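Local coordinates for protein myroilysin (Myroides profundi, PDB 5CZW) that probably acts as a zinc-dependent metalloendopeptidase of the astacin family, here captured with its propeptide cysteine bound to the zinc and blocking the site, at residues Y205-A210 with F216-N221. The protein carries 1 engineered substitution. Numbering follows the deposited sequence.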
loop_
_atom_site.group_PDB
_atom_site.type_symbol
_atom_site.label_atom_id
_atom_site.label_comp_id
_atom_site.label_asym_id
_atom_site.label_seq_id
_atom_site.Cartn_x
_atom_site.Cartn_y
_atom_site.Cartn_z
ATOM N N TYR A 205 3.090 -9.890 0.404
ATOM C CA TYR A 205 4.130 -8.881 0.087
ATOM C C TYR A 205 4.873 -9.271 -1.163
ATOM O O TYR A 205 5.475 -10.365 -1.274
ATOM C CB TYR A 205 5.116 -8.858 1.264
ATOM C CG TYR A 205 6.219 -7.919 1.091
ATOM C CD1 TYR A 205 5.979 -6.602 1.030
ATOM C CD2 TYR A 205 7.496 -8.330 1.230
ATOM C CE1 TYR A 205 6.993 -5.686 0.912
ATOM C CE2 TYR A 205 8.536 -7.481 1.032
ATOM C CZ TYR A 205 8.294 -6.124 0.934
ATOM O OH TYR A 205 9.340 -5.209 0.832
ATOM N N SER A 206 4.761 -8.435 -2.165
ATOM C CA SER A 206 5.437 -8.631 -3.423
ATOM C C SER A 206 6.895 -8.226 -3.348
ATOM O O SER A 206 7.177 -7.190 -2.886
ATOM C CB SER A 206 4.787 -7.694 -4.431
ATOM O OG SER A 206 3.470 -8.050 -4.584
ATOM N N ILE A 207 7.780 -9.066 -3.859
ATOM C CA ILE A 207 9.193 -8.799 -3.926
ATOM C C ILE A 207 9.530 -8.587 -5.399
ATOM O O ILE A 207 9.402 -9.488 -6.228
ATOM C CB ILE A 207 10.070 -9.899 -3.279
ATOM C CG1 ILE A 207 9.717 -9.955 -1.774
ATOM C CG2 ILE A 207 11.548 -9.563 -3.449
ATOM C CD1 ILE A 207 10.178 -11.166 -1.007
ATOM N N SER A 208 9.965 -7.375 -5.710
ATOM C CA SER A 208 10.137 -7.004 -7.104
ATOM C C SER A 208 11.477 -7.494 -7.588
ATOM O O SER A 208 12.509 -7.324 -6.902
ATOM C CB SER A 208 10.092 -5.498 -7.231
ATOM O OG SER A 208 10.403 -5.136 -8.531
ATOM N N SER A 209 11.532 -7.971 -8.828
ATOM C CA SER A 209 12.782 -8.502 -9.384
ATOM C C SER A 209 13.758 -7.378 -9.657
ATOM O O SER A 209 14.956 -7.617 -9.887
ATOM C CB SER A 209 12.547 -9.282 -10.695
ATOM O OG SER A 209 11.914 -8.481 -11.666
ATOM N N ALA A 210 13.240 -6.159 -9.633
ATOM C CA ALA A 210 14.059 -4.960 -9.700
ATOM C C ALA A 210 14.948 -4.786 -8.482
ATOM O O ALA A 210 15.843 -3.922 -8.537
ATOM C CB ALA A 210 13.172 -3.744 -9.891
ATOM N N PHE A 216 14.783 -13.288 -9.084
ATOM C CA PHE A 216 13.883 -13.774 -8.105
ATOM C C PHE A 216 12.799 -12.743 -7.921
ATOM O O PHE A 216 13.065 -11.628 -7.871
ATOM C CB PHE A 216 14.641 -13.934 -6.788
ATOM C CG PHE A 216 13.796 -14.384 -5.669
ATOM C CD1 PHE A 216 13.151 -13.487 -4.880
ATOM C CD2 PHE A 216 13.607 -15.711 -5.421
ATOM C CE1 PHE A 216 12.350 -13.875 -3.859
ATOM C CE2 PHE A 216 12.788 -16.107 -4.410
ATOM C CZ PHE A 216 12.176 -15.189 -3.616
ATOM N N SER A 217 11.563 -13.185 -7.816
ATOM C CA SER A 217 10.423 -12.289 -7.535
ATOM C C SER A 217 9.388 -13.067 -6.760
ATOM O O SER A 217 9.401 -14.294 -6.761
ATOM C CB SER A 217 9.822 -11.721 -8.831
ATOM O OG SER A 217 9.130 -12.708 -9.597
ATOM N N VAL A 218 8.528 -12.353 -6.049
ATOM C CA VAL A 218 7.325 -12.969 -5.509
ATOM C C VAL A 218 6.150 -12.032 -5.738
ATOM O O VAL A 218 6.263 -10.821 -5.593
ATOM C CB VAL A 218 7.406 -13.356 -4.002
ATOM C CG1 VAL A 218 8.679 -14.120 -3.703
ATOM C CG2 VAL A 218 7.280 -12.177 -3.069
ATOM N N GLY A 219 5.035 -12.625 -6.100
ATOM C CA GLY A 219 3.833 -11.913 -6.402
ATOM C C GLY A 219 2.657 -12.130 -5.495
ATOM O O GLY A 219 2.578 -13.015 -4.648
ATOM N N ASN A 220 1.709 -11.269 -5.770
ATOM C CA ASN A 220 0.484 -10.997 -5.139
ATOM C C ASN A 220 -0.658 -11.627 -5.874
ATOM O O ASN A 220 -0.694 -11.651 -7.045
ATOM C CB ASN A 220 0.293 -9.466 -5.445
ATOM C CG ASN A 220 -0.051 -8.646 -4.260
ATOM O OD1 ASN A 220 -1.180 -8.594 -3.809
ATOM N ND2 ASN A 220 0.921 -7.879 -3.826
ATOM N N ASN A 221 -1.600 -12.095 -5.146
ATOM C CA ASN A 221 -2.813 -12.573 -5.659
ATOM C C ASN A 221 -3.575 -11.251 -6.040
ATOM O O ASN A 221 -3.194 -10.206 -5.579
ATOM C CB ASN A 221 -3.397 -13.347 -4.495
ATOM C CG ASN A 221 -2.355 -14.336 -3.881
ATOM O OD1 ASN A 221 -2.248 -15.424 -4.386
ATOM N ND2 ASN A 221 -1.526 -13.905 -2.886
#
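Ile207 and Val218 face each other as the one antiparallel hydrogen-bonded pair between two passes of the surface loop that links helices 178-184 and 231-235, and their side chains pack obliquely on one side of it. Val218 CG2 does the touching, 3.5 Å from Ile207 CG1 and close to CB and CD1 as well. It sits between its own backbone N and carbonyl carbon (CG1 chi1 -49°), which turns it across the gap until it lies 3.1 Å from Tyr205 O, a tight fit. Within the pair, two backbone bonds close the contact, Val218 N to Ile207 O (3.0 Å) and Ile207 N to Val218 O (2.9 Å). Ile207 also sends CG2, on the far side of CB from the backbone N, to the edge of the Phe216 ring, a looser contact at 4.4 Å from CE1. Further along, Ser206 OG lies alongside the Asn220 side chain, 3.6 Å from its CB. The loop thus joins apolar packing to the metal centre of an astacin-type metzincin: Tyr205 stacks on Tyr187 and meets the zinc ligand His147, Phe216 touches Pro157, and Ser206 and Asn220 rest on Arg133 of helix 128-143, the helix that carries the zinc ligands His137 and His141.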